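Local coordinates for protein peptidyl-prolyl cis-trans isomerase (Hirschia baltica, PDB 5EX2) that probably catalyses the cis-trans isomerisation of peptide bonds before proline, as a periplasmic folding helper of the cyclophilin family, at residues V48-K53 with P87-V92; A91-F96 with D163-K168; K53-G58 with V214-V219. One frame throughout, in Å; residues are numbered along the deposited sequence.

Contact 1 of 3, residues V48-K53 with P87-V92; sequences VAQIRK and PDLEAV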
ATOM      1  N   VAL A  48      -4.199  -4.630  -8.657  1.00  9.34           N
ATOM      2  CA  VAL A  48      -3.274  -3.639  -9.193  1.00 12.09           C
ATOM      3  C   VAL A  48      -3.626  -3.302 -10.641  1.00 10.81           C
ATOM      4  O   VAL A  48      -3.617  -2.126 -11.032  1.00 11.17           O
ATOM      5  CB  VAL A  48      -1.818  -4.141  -9.066  1.00 14.14           C
ATOM      6  CG1 VAL A  48      -0.846  -3.361  -9.954  1.00 17.53           C
ATOM      7  CG2 VAL A  48      -1.398  -4.082  -7.609  1.00 10.60           C
ATOM      8  N   ALA A  49      -3.970  -4.309 -11.434  1.00 10.66           N
ATOM      9  CA  ALA A  49      -4.390  -4.053 -12.806  1.00 14.00           C
ATOM     10  C   ALA A  49      -5.676  -3.223 -12.808  1.00 11.48           C
ATOM     11  O   ALA A  49      -5.847  -2.310 -13.615  1.00 11.02           O
ATOM     12  CB  ALA A  49      -4.589  -5.346 -13.567  1.00 10.38           C
ATOM     13  N   GLN A  50      -6.596  -3.548 -11.909  1.00  9.92           N
ATOM     14  CA  GLN A  50      -7.846  -2.795 -11.797  1.00 11.55           C
ATOM     15  C   GLN A  50      -7.598  -1.333 -11.475  1.00  8.69           C
ATOM     16  O   GLN A  50      -8.196  -0.441 -12.081  1.00  9.25           O
ATOM     17  CB  GLN A  50      -8.732  -3.425 -10.732  1.00 12.22           C
ATOM     18  CG  GLN A  50     -10.084  -2.747 -10.515  1.00 12.83           C
ATOM     19  CD  GLN A  50     -11.149  -3.179 -11.505  1.00 16.05           C
ATOM     20  OE1 GLN A  50     -10.879  -3.895 -12.466  1.00 16.29           O
ATOM     21  NE2 GLN A  50     -12.384  -2.761 -11.249  1.00 13.63           N
ATOM     22  N   ILE A  51      -6.720  -1.059 -10.520  1.00 10.01           N
ATOM     23  CA  ILE A  51      -6.465   0.326 -10.131  1.00 10.44           C
ATOM     24  C   ILE A  51      -5.856   1.097 -11.297  1.00 10.73           C
ATOM     25  O   ILE A  51      -6.285   2.202 -11.586  1.00  9.05           O
ATOM     26  CB  ILE A  51      -5.558   0.407  -8.893  1.00  8.88           C
ATOM     27  CG1 ILE A  51      -6.278  -0.198  -7.666  1.00 10.03           C
ATOM     28  CG2 ILE A  51      -5.120   1.836  -8.626  1.00 11.36           C
ATOM     29  CD1 ILE A  51      -7.617   0.443  -7.286  1.00 15.22           C
ATOM     30  N   ARG A  52      -4.881   0.524 -11.987  1.00  9.60           N
ATOM     31  CA  ARG A  52      -4.336   1.211 -13.161  1.00 10.18           C
ATOM     32  C   ARG A  52      -5.425   1.537 -14.173  1.00 10.69           C
ATOM     33  O   ARG A  52      -5.479   2.644 -14.715  1.00 10.74           O
ATOM     34  CB  ARG A  52      -3.266   0.371 -13.854  1.00 11.24           C
ATOM     35  CG  ARG A  52      -2.009   0.159 -13.054  1.00 11.20           C
ATOM     36  CD  ARG A  52      -0.857  -0.249 -13.955  1.00 12.63           C
ATOM     37  NE  ARG A  52       0.262  -0.747 -13.167  1.00 14.33           N
ATOM     38  CZ  ARG A  52       0.519  -2.030 -12.955  1.00 13.83           C
ATOM     39  NH1 ARG A  52      -0.241  -2.982 -13.488  1.00 14.85           N
ATOM     40  NH2 ARG A  52       1.559  -2.361 -12.211  1.00 13.99           N
ATOM     41  N   LYS A  53      -6.282   0.567 -14.433  1.00 10.77           N
ATOM     42  CA  LYS A  53      -7.374   0.730 -15.372  1.00 12.19           C
ATOM     43  C   LYS A  53      -8.301   1.860 -14.944  1.00 11.00           C
ATOM     44  O   LYS A  53      -8.630   2.727 -15.746  1.00 10.69           O
ATOM     45  CB  LYS A  53      -8.134  -0.591 -15.487  1.00 13.75           C
ATOM     46  CG  LYS A  53      -9.355  -0.570 -16.375  1.00 15.95           C
ATOM     47  CD  LYS A  53     -10.046  -1.936 -16.360  1.00 22.88           C
ATOM     48  CE  LYS A  53     -11.337  -1.930 -17.172  1.00 32.55           C
ATOM     49  NZ  LYS A  53     -11.084  -1.913 -18.638  1.00 39.64           N
ATOM     50  N   PRO A  87     -20.621   3.512 -13.564  1.00 19.36           N
ATOM     51  CA  PRO A  87     -19.547   3.472 -14.551  1.00 18.56           C
ATOM     52  C   PRO A  87     -19.492   2.149 -15.281  1.00 21.37           C
ATOM     53  O   PRO A  87     -19.958   1.123 -14.776  1.00 17.98           O
ATOM     54  CB  PRO A  87     -18.296   3.680 -13.713  1.00 18.01           C
ATOM     55  CG  PRO A  87     -18.644   3.117 -12.380  1.00 17.38           C
ATOM     56  CD  PRO A  87     -20.106   3.441 -12.187  1.00 16.63           C
ATOM     57  N   ASP A  88     -18.908   2.181 -16.469  1.00 20.12           N
ATOM     58  CA  ASP A  88     -18.611   0.969 -17.204  1.00 21.13           C
ATOM     59  C   ASP A  88     -17.389   0.279 -16.595  1.00 18.65           C
ATOM     60  O   ASP A  88     -16.251   0.486 -17.029  1.00 21.82           O
ATOM     61  CB  ASP A  88     -18.368   1.293 -18.671  1.00 20.28           C
ATOM     62  CG  ASP A  88     -18.014   0.072 -19.482  1.00 22.19           C
ATOM     63  OD1 ASP A  88     -18.202  -1.065 -18.983  1.00 23.57           O
ATOM     64  OD2 ASP A  88     -17.546   0.244 -20.627  1.00 27.37           O
ATOM     65  N   LEU A  89     -17.620  -0.532 -15.569  1.00 18.26           N
ATOM     66  CA  LEU A  89     -16.522  -1.078 -14.790  1.00 16.50           C
ATOM     67  C   LEU A  89     -16.975  -2.365 -14.123  1.00 19.38           C
ATOM     68  O   LEU A  89     -18.048  -2.395 -13.522  1.00 22.79           O
ATOM     69  CB  LEU A  89     -16.067  -0.056 -13.751  1.00 18.84           C
ATOM     70  CG  LEU A  89     -14.846  -0.407 -12.923  1.00 19.48           C
ATOM     71  CD1 LEU A  89     -13.628  -0.596 -13.811  1.00 32.55           C
ATOM     72  CD2 LEU A  89     -14.627   0.714 -11.930  1.00 19.55           C
ATOM     73  N   GLU A  90     -16.185  -3.424 -14.270  1.00 19.49           N
ATOM     74  CA  GLU A  90     -16.502  -4.712 -13.666  1.00 18.80           C
ATOM     75  C   GLU A  90     -15.809  -4.888 -12.326  1.00 19.20           C
ATOM     76  O   GLU A  90     -14.751  -4.299 -12.060  1.00 17.25           O
ATOM     77  CB  GLU A  90     -16.114  -5.857 -14.606  1.00 21.86           C
ATOM     78  CG  GLU A  90     -16.879  -5.865 -15.923  1.00 32.91           C
ATOM     79  CD  GLU A  90     -18.371  -6.056 -15.733  1.00 43.56           C
ATOM     80  OE1 GLU A  90     -18.763  -6.917 -14.915  1.00 51.24           O
ATOM     81  OE2 GLU A  90     -19.152  -5.334 -16.391  1.00 51.53           O
ATOM     82  N   ALA A  91     -16.404  -5.724 -11.488  1.00 19.27           N
ATOM     83  CA  ALA A  91     -15.824  -6.049 -10.202  1.00 19.74           C
ATOM     84  C   ALA A  91     -14.608  -6.938 -10.389  1.00 18.85           C
ATOM     85  O   ALA A  91     -14.393  -7.524 -11.457  1.00 18.92           O
ATOM     86  CB  ALA A  91     -16.857  -6.735  -9.319  1.00 19.86           C
ATOM     87  N   VAL A  92     -13.815  -7.031  -9.332  1.00 15.30           N
ATOM     88  CA  VAL A  92     -12.633  -7.872  -9.327  1.00 15.56           C
ATOM     89  C   VAL A  92     -12.754  -8.869  -8.179  1.00 15.12           C
ATOM     90  O   VAL A  92     -13.189  -8.513  -7.092  1.00 16.15           O
ATOM     91  CB  VAL A  92     -11.354  -7.001  -9.212  1.00 19.55           C
ATOM     92  CG1 VAL A  92     -11.468  -6.004  -8.068  1.00 24.39           C
ATOM     93  CG2 VAL A  92     -10.113  -7.861  -9.082  1.00 22.99           C
TER

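Contact 2 of 3, residues A91-F96 with D163-K168; sequences AVDGEF and DPNSGK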
ATOM      1  N   ALA A  91     -16.404  -5.724 -11.488  1.00 19.27           N
ATOM      2  CA  ALA A  91     -15.824  -6.049 -10.202  1.00 19.74           C
ATOM      3  C   ALA A  91     -14.608  -6.938 -10.389  1.00 18.85           C
ATOM      4  O   ALA A  91     -14.393  -7.524 -11.457  1.00 18.92           O
ATOM      5  CB  ALA A  91     -16.857  -6.735  -9.319  1.00 19.86           C
ATOM      6  N   VAL A  92     -13.815  -7.031  -9.332  1.00 15.30           N
ATOM      7  CA  VAL A  92     -12.633  -7.872  -9.327  1.00 15.56           C
ATOM      8  C   VAL A  92     -12.754  -8.869  -8.179  1.00 15.12           C
ATOM      9  O   VAL A  92     -13.189  -8.513  -7.092  1.00 16.15           O
ATOM     10  CB  VAL A  92     -11.354  -7.001  -9.212  1.00 19.55           C
ATOM     11  CG1 VAL A  92     -11.468  -6.004  -8.068  1.00 24.39           C
ATOM     12  CG2 VAL A  92     -10.113  -7.861  -9.082  1.00 22.99           C
ATOM     13  N   ASP A  93     -12.382 -10.120  -8.431  1.00 16.09           N
ATOM     14  CA  ASP A  93     -12.489 -11.148  -7.404  1.00 16.95           C
ATOM     15  C   ASP A  93     -11.528 -10.858  -6.268  1.00 16.67           C
ATOM     16  O   ASP A  93     -10.427 -10.339  -6.483  1.00 14.89           O
ATOM     17  CB  ASP A  93     -12.197 -12.542  -7.970  1.00 17.48           C
ATOM     18  CG  ASP A  93     -13.352 -13.112  -8.772  1.00 33.18           C
ATOM     19  OD1 ASP A  93     -14.421 -12.475  -8.817  1.00 25.22           O
ATOM     20  OD2 ASP A  93     -13.188 -14.208  -9.351  1.00 28.13           O
ATOM     21  N   GLY A  94     -11.935 -11.225  -5.059  1.00 14.70           N
ATOM     22  CA  GLY A  94     -11.125 -10.977  -3.886  1.00 14.09           C
ATOM     23  C   GLY A  94      -9.741 -11.587  -4.016  1.00 12.62           C
ATOM     24  O   GLY A  94      -9.568 -12.687  -4.558  1.00 15.98           O
ATOM     25  N   GLU A  95      -8.756 -10.843  -3.526  1.00 11.82           N
ATOM     26  CA  GLU A  95      -7.373 -11.272  -3.446  1.00 12.56           C
ATOM     27  C   GLU A  95      -6.916 -10.958  -2.037  1.00  8.45           C
ATOM     28  O   GLU A  95      -6.234  -9.951  -1.801  1.00 12.27           O
ATOM     29  CB  GLU A  95      -6.490 -10.556  -4.477  1.00 12.19           C
ATOM     30  CG  GLU A  95      -6.658 -11.036  -5.901  1.00 14.11           C
ATOM     31  CD  GLU A  95      -5.831 -10.226  -6.878  1.00 13.79           C
ATOM     32  OE1 GLU A  95      -5.932  -8.976  -6.848  1.00 12.91           O
ATOM     33  OE2 GLU A  95      -5.085 -10.832  -7.684  1.00 15.65           O
ATOM     34  N   PHE A  96      -7.274 -11.815  -1.090  1.00 10.34           N
ATOM     35  CA  PHE A  96      -7.052 -11.506   0.312  1.00  9.55           C
ATOM     36  C   PHE A  96      -5.725 -12.055   0.820  1.00 10.74           C
ATOM     37  O   PHE A  96      -5.193 -11.591   1.827  1.00 10.80           O
ATOM     38  CB  PHE A  96      -8.183 -12.073   1.167  1.00 11.90           C
ATOM     39  CG  PHE A  96      -9.572 -11.641   0.740  1.00 10.93           C
ATOM     40  CD1 PHE A  96      -9.808 -10.434   0.122  1.00 10.23           C
ATOM     41  CD2 PHE A  96     -10.651 -12.475   0.975  1.00 12.30           C
ATOM     42  CE1 PHE A  96     -11.103 -10.083  -0.245  1.00 12.46           C
ATOM     43  CE2 PHE A  96     -11.937 -12.115   0.610  1.00 15.97           C
ATOM     44  CZ  PHE A  96     -12.153 -10.921  -0.005  1.00 14.51           C
ATOM     45  N   ASP A 163     -20.181  -9.545   0.046  1.00 17.33           N
ATOM     46  CA  ASP A 163     -19.723 -10.372  -1.069  1.00 14.89           C
ATOM     47  C   ASP A 163     -18.217 -10.211  -1.294  1.00 16.50           C
ATOM     48  O   ASP A 163     -17.761  -9.119  -1.641  1.00 16.03           O
ATOM     49  CB  ASP A 163     -20.475  -9.985  -2.346  1.00 22.73           C
ATOM     50  CG  ASP A 163     -20.069 -10.817  -3.558  1.00 21.01           C
ATOM     51  OD1 ASP A 163     -19.137 -11.640  -3.482  1.00 28.72           O
ATOM     52  OD2 ASP A 163     -20.703 -10.638  -4.619  1.00 42.59           O
ATOM     53  N   PRO A 164     -17.436 -11.296  -1.139  1.00 16.74           N
ATOM     54  CA  PRO A 164     -15.984 -11.110  -1.247  1.00 19.43           C
ATOM     55  C   PRO A 164     -15.504 -10.713  -2.646  1.00 15.77           C
ATOM     56  O   PRO A 164     -14.360 -10.288  -2.776  1.00 16.90           O
ATOM     57  CB  PRO A 164     -15.423 -12.487  -0.858  1.00 18.06           C
ATOM     58  CG  PRO A 164     -16.510 -13.429  -1.149  1.00 16.84           C
ATOM     59  CD  PRO A 164     -17.783 -12.695  -0.854  1.00 18.21           C
ATOM     60  N   ASN A 165     -16.361 -10.832  -3.653  1.00 17.53           N
ATOM     61  CA  ASN A 165     -15.989 -10.520  -5.027  1.00 14.79           C
ATOM     62  C   ASN A 165     -16.585  -9.206  -5.535  1.00 15.35           C
ATOM     63  O   ASN A 165     -16.673  -8.990  -6.741  1.00 20.58           O
ATOM     64  CB  ASN A 165     -16.405 -11.659  -5.956  1.00 19.00           C
ATOM     65  CG  ASN A 165     -15.591 -12.908  -5.736  1.00 17.94           C
ATOM     66  OD1 ASN A 165     -14.425 -12.845  -5.344  1.00 20.13           O
ATOM     67  ND2 ASN A 165     -16.205 -14.053  -5.978  1.00 26.13           N
ATOM     68  N   SER A 166     -16.959  -8.326  -4.614  1.00 15.52           N
ATOM     69  CA  SER A 166     -17.655  -7.094  -4.977  1.00 14.86           C
ATOM     70  C   SER A 166     -16.735  -5.874  -5.074  1.00 13.73           C
ATOM     71  O   SER A 166     -17.195  -4.776  -5.391  1.00 16.62           O
ATOM     72  CB  SER A 166     -18.768  -6.818  -3.971  1.00 19.38           C
ATOM     73  OG  SER A 166     -18.246  -6.605  -2.673  1.00 19.74           O
ATOM     74  N   GLY A 167     -15.442  -6.050  -4.834  1.00 13.88           N
ATOM     75  CA  GLY A 167     -14.508  -4.948  -4.988  1.00 12.05           C
ATOM     76  C   GLY A 167     -14.549  -4.457  -6.417  1.00 13.59           C
ATOM     77  O   GLY A 167     -14.700  -5.248  -7.343  1.00 15.08           O
ATOM     78  N   LYS A 168     -14.463  -3.144  -6.610  1.00 12.97           N
ATOM     79  CA  LYS A 168     -14.594  -2.585  -7.955  1.00 12.80           C
ATOM     80  C   LYS A 168     -13.820  -1.295  -8.104  1.00 12.89           C
ATOM     81  O   LYS A 168     -12.822  -1.255  -8.820  1.00 12.99           O
ATOM     82  CB  LYS A 168     -16.065  -2.352  -8.298  1.00 13.21           C
ATOM     83  CG  LYS A 168     -16.265  -1.875  -9.731  1.00 14.58           C
ATOM     84  CD  LYS A 168     -17.731  -1.829 -10.123  1.00 17.92           C
ATOM     85  CE  LYS A 168     -18.483  -0.736  -9.398  1.00 17.53           C
ATOM     86  NZ  LYS A 168     -19.938  -0.815  -9.719  1.00 21.76           N
TER
HETATM   87  O   HOH W   1     -13.604  -8.168  -4.432  1.00 14.37           O
HETATM   88  O   HOH W   2     -15.731 -10.115  -9.133  1.00 22.69           O

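Contact 3 of 3, residues K53-G58 with V214-V219; sequences KVVRTG and VSAVMV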
ATOM      1  N   LYS A  53      -6.282   0.567 -14.433  1.00 10.77           N
ATOM      2  CA  LYS A  53      -7.374   0.730 -15.372  1.00 12.19           C
ATOM      3  C   LYS A  53      -8.301   1.860 -14.944  1.00 11.00           C
ATOM      4  O   LYS A  53      -8.630   2.727 -15.746  1.00 10.69           O
ATOM      5  CB  LYS A  53      -8.134  -0.591 -15.487  1.00 13.75           C
ATOM      6  CG  LYS A  53      -9.355  -0.570 -16.375  1.00 15.95           C
ATOM      7  CD  LYS A  53     -10.046  -1.936 -16.360  1.00 22.88           C
ATOM      8  CE  LYS A  53     -11.337  -1.930 -17.172  1.00 32.55           C
ATOM      9  NZ  LYS A  53     -11.084  -1.913 -18.638  1.00 39.64           N
ATOM     10  N   VAL A  54      -8.738   1.857 -13.689  1.00  9.05           N
ATOM     11  CA  VAL A  54      -9.681   2.884 -13.242  1.00 10.09           C
ATOM     12  C   VAL A  54      -9.022   4.271 -13.258  1.00  8.93           C
ATOM     13  O   VAL A  54      -9.612   5.248 -13.712  1.00 10.23           O
ATOM     14  CB  VAL A  54     -10.245   2.546 -11.842  1.00 10.58           C
ATOM     15  CG1 VAL A  54     -11.181   3.636 -11.351  1.00 11.44           C
ATOM     16  CG2 VAL A  54     -10.987   1.222 -11.887  1.00 14.50           C
ATOM     17  N   VAL A  55      -7.782   4.356 -12.802  1.00  9.34           N
ATOM     18  CA  VAL A  55      -7.066   5.621 -12.828  1.00  9.30           C
ATOM     19  C   VAL A  55      -7.068   6.176 -14.247  1.00 10.20           C
ATOM     20  O   VAL A  55      -7.383   7.348 -14.466  1.00 11.53           O
ATOM     21  CB  VAL A  55      -5.606   5.459 -12.298  1.00  8.12           C
ATOM     22  CG1 VAL A  55      -4.766   6.695 -12.609  1.00  9.32           C
ATOM     23  CG2 VAL A  55      -5.609   5.202 -10.810  1.00  8.92           C
ATOM     24  N   ARG A  56      -6.771   5.319 -15.217  1.00  8.83           N
ATOM     25  CA  ARG A  56      -6.607   5.757 -16.599  1.00 10.03           C
ATOM     26  C   ARG A  56      -7.921   6.119 -17.286  1.00  8.38           C
ATOM     27  O   ARG A  56      -7.901   6.719 -18.340  1.00 11.34           O
ATOM     28  CB  ARG A  56      -5.846   4.685 -17.388  1.00 11.46           C
ATOM     29  CG  ARG A  56      -4.378   4.751 -17.080  1.00 10.83           C
ATOM     30  CD  ARG A  56      -3.670   3.510 -17.495  1.00 12.86           C
ATOM     31  NE  ARG A  56      -2.243   3.691 -17.306  1.00 11.50           N
ATOM     32  CZ  ARG A  56      -1.367   2.708 -17.165  1.00 13.81           C
ATOM     33  NH1 ARG A  56      -1.768   1.440 -17.157  1.00 12.68           N
ATOM     34  NH2 ARG A  56      -0.087   3.002 -17.014  1.00 13.00           N
ATOM     35  N   THR A  57      -9.057   5.785 -16.679  1.00  9.10           N
ATOM     36  CA  THR A  57     -10.339   6.286 -17.189  1.00 10.16           C
ATOM     37  C   THR A  57     -10.590   7.746 -16.832  1.00 10.19           C
ATOM     38  O   THR A  57     -11.481   8.381 -17.407  1.00 12.19           O
ATOM     39  CB  THR A  57     -11.556   5.508 -16.647  1.00 10.37           C
ATOM     40  OG1 THR A  57     -11.707   5.775 -15.246  1.00 11.53           O
ATOM     41  CG2 THR A  57     -11.438   4.026 -16.916  1.00 15.80           C
ATOM     42  N   GLY A  58      -9.842   8.254 -15.855  1.00 10.02           N
ATOM     43  CA  GLY A  58     -10.082   9.579 -15.322  1.00  9.13           C
ATOM     44  C   GLY A  58     -11.218   9.644 -14.317  1.00  9.91           C
ATOM     45  O   GLY A  58     -11.459  10.695 -13.708  1.00 11.31           O
ATOM     46  N   VAL A 214      -9.065  14.785  -5.949  1.00  8.14           N
ATOM     47  CA  VAL A 214      -9.150  15.725  -7.058  1.00  9.29           C
ATOM     48  C   VAL A 214      -8.678  15.108  -8.375  1.00  8.37           C
ATOM     49  O   VAL A 214      -9.266  15.336  -9.441  1.00  9.16           O
ATOM     50  CB  VAL A 214      -8.320  16.986  -6.752  1.00  9.63           C
ATOM     51  CG1 VAL A 214      -8.327  17.945  -7.931  1.00  8.05           C
ATOM     52  CG2 VAL A 214      -8.814  17.669  -5.499  1.00  8.91           C
ATOM     53  N   SER A 215      -7.592  14.346  -8.305  1.00  8.43           N
ATOM     54  CA  SER A 215      -7.068  13.681  -9.489  1.00  9.13           C
ATOM     55  C   SER A 215      -6.242  12.470  -9.102  1.00  8.86           C
ATOM     56  O   SER A 215      -5.719  12.391  -8.002  1.00  9.28           O
ATOM     57  CB  SER A 215      -6.215  14.642 -10.321  1.00 11.75           C
ATOM     58  OG  SER A 215      -5.024  14.984  -9.631  1.00 10.55           O
ATOM     59  N   ALA A 216      -6.134  11.541 -10.037  1.00  9.60           N
ATOM     60  CA  ALA A 216      -5.284  10.377  -9.905  1.00  9.44           C
ATOM     61  C   ALA A 216      -4.503  10.220 -11.198  1.00  9.84           C
ATOM     62  O   ALA A 216      -5.062  10.352 -12.289  1.00 11.06           O
ATOM     63  CB  ALA A 216      -6.111   9.136  -9.607  1.00  9.27           C
ATOM     64  N   VAL A 217      -3.211   9.943 -11.068  0.65  8.20           N
ATOM     65  CA  VAL A 217      -2.329   9.795 -12.217  0.65  7.27           C
ATOM     66  C   VAL A 217      -1.354   8.659 -11.997  0.65  9.28           C
ATOM     67  O   VAL A 217      -0.764   8.558 -10.937  0.65 10.78           O
ATOM     68  CB  VAL A 217      -1.518  11.089 -12.496  0.65 10.55           C
ATOM     69  CG1 VAL A 217      -0.692  10.940 -13.754  0.65 15.18           C
ATOM     70  CG2 VAL A 217      -2.439  12.283 -12.631  0.65 13.29           C
ATOM     71  N   MET A 218      -1.204   7.799 -12.997  1.00  8.29           N
ATOM     72  CA  MET A 218      -0.105   6.844 -13.038  1.00  9.50           C
ATOM     73  C   MET A 218       1.166   7.548 -13.484  1.00 11.52           C
ATOM     74  O   MET A 218       1.195   8.218 -14.516  1.00  9.72           O
ATOM     75  CB  MET A 218      -0.398   5.717 -14.022  1.00 10.17           C
ATOM     76  CG  MET A 218      -1.602   4.873 -13.696  1.00 12.11           C
ATOM     77  SD  MET A 218      -1.496   4.061 -12.089  1.00 11.40           S
ATOM     78  CE  MET A 218       0.139   3.309 -12.201  1.00 13.87           C
ATOM     79  N   VAL A 219       2.232   7.390 -12.716  1.00  8.10           N
ATOM     80  CA  VAL A 219       3.443   8.128 -13.023  1.00  9.84           C
ATOM     81  C   VAL A 219       4.014   7.701 -14.383  1.00  9.11           C
ATOM     82  O   VAL A 219       4.622   8.516 -15.072  1.00 10.21           O
ATOM     83  CB  VAL A 219       4.476   7.961 -11.881  1.00  9.61           C
ATOM     84  CG1 VAL A 219       5.815   8.524 -12.235  1.00  9.70           C
ATOM     85  CG2 VAL A 219       3.962   8.677 -10.649  1.00 10.01           C
TER

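Contact 1 of 3, residues V48-K53 with P87-V92
Gln50 projects from helix 45-57 straight at the loop 87-92, and its side chain does most of the work of joining the two. CB points toward the loop, and CG stands anti to the backbone N (chi1 -179°), which carries the chain outward from the helix. At CG the neighbour is apolar: Val92 CG1 lies 4.3 Å from Gln50 CG, while Val92 itself also rests on Asn46 and His47 of the same helix. The chain then bends at chi2 (83°), swinging CD and the flat amide round to the carbonyl of Glu90. NE2 ends the reach with a hydrogen bond to Glu90 O of 2.9 Å, met nearly along the C=O axis but bent at the hydrogen (144°), since the acceptor is somewhat tilted out of the amide plane.

The helix is the one that in cyclophilins covers an end of the beta barrel, and the loop is part of the long connection from helix 79-83 to strand 98-100. A glutamine suits this buried place because its NE2 has two hydrogens for carbonyls: besides Glu90 O, it also donates to Lys168 O in a second loop. An alanine here would remove the donor to both carbonyls and would probably loosen the loop 87-92 on the helix.

Leu89 meets the amide tip to tip, its CG anti to the backbone N, so that Leu89 CD1 comes to 3.6 Å from Gln50 NE2. Its branched end also packs on Val54, one helical turn after Gln50. Lys53, extended through its CE, adds a looser edge: Lys53 CE is 4.3 Å from Leu89 CD1, methylene against methyl, a contact well matched to a lysine at the exposed side of the helix.

Contact 2 of 3, residues A91-F96 with D163-K168
The two loops run 131° apart in direction and are fastened first by a backbone bond, Val92 N donating to Gly167 O at 2.8 Å in a nearly straight line. The second fastening uses a side chain: Asn165, with CG anti to its carbonyl carbon, brings OD1 to 3.0 Å from Gly94 N, the donor lying in the plane of the amide carbonyl. Next to it the Asp93 carboxylate is stacked on the Asn165 amide, the planes 27° apart and Asp93 OD1 3.3 Å from Asn165 CG. One water links Asp93 OD1 with Asn165 O; another donates to Val92 O and Pro164 O and accepts from Gly167 N. Beyond Gly94, Phe96 CZ touches Pro164 CB at 3.7 Å, the ring and the proline crossing obliquely. Glycine suits position Gly94 because a CB there would run into Pro164 O and Phe96 CZ. Asn165 is held in turn by Asp163, whose OD1 accepts from Asn165 N, from above the carboxylate plane, in an Asx turn. Ser166 OG is an added brace on Asp163 O, the oxygen to which Ser166 N bonds to close a type I beta turn on the connection between barrel strands 155-158 and 171-174.

Contact 3 of 3, residues K53-G58 with V214-V219
Apolar contacts carry this meeting of helix 53-57 with strand 214-218, whose axes come within 7.5 Å of each other at an angle of 122°. Val55 points at the strand, and its CG1, anti to the backbone N, is the principal probe. Val55 CG1 sits 3.7 Å from Ala216 O, against the strand backbone, and 3.8 Å from Met218 CG. Ala216 CB is 4.1 Å from both CG1 and CG2 of Val55, so the small alanine lets the branched valine settle close to the strand. Ala216 and Met218 face the helix, whereas Val217 between them turns away, the usual alternation of a strand.

Charge enters through Arg56. Its chain, extended from CG to NE, crosses Met218 at about a right angle, and Met218 CG lies over one face of the guanidinium, 3.9 Å from Arg56 NE. The face thus takes an aliphatic neighbour while the N-H groups serve acids beyond these segments: NE forms a salt bridge with Asp221, and NH2 one with Asp23. These bonds are likely to fix how the flat group is turned.

Hydrogen bonds here lie within the helix end. Thr57 OG1 donates to Val54 O at 2.6 Å, on a lone pair in the carbonyl plane, and Thr57 N reaches the same oxygen. Gly58 N bonds to Val55 O, and Gly58 then leaves the helix with a phi of 80°, a value that a residue without a CB adopts readily.

Along one edge the strand is hydrogen-bonded to strand 25-30, where Val214 and Ser215 both face Glu29 in a classic beta bulge. A helix closing an end of the barrel and packing on its strands is characteristic of the cyclophilin fold, an eight-stranded antiparallel barrel capped by helices.

In the fold
Contacts 1 and 3 both use helix 45-57 and are partly buried, whereas contact 2 is a surface meeting of two loops. Their helix segments meet at Lys53, which touches the loop 87-92 but not the strand. Chemistry follows place: against the barrel strand the helix offers mostly methyls, plus the face of one guanidinium, against the loop 87-92 one buried amide, and loop meets loop in contact 2 through backbone groups, one asparagine amide and ordered water. Contacts 1 and 2 share Ala91 and Val92, and Gln50 and Leu89 bridge from contact 1 to the other two. Arg52 packing on Met218 also joins contact 1 to contact 3; contacts 2 and 3 do not touch.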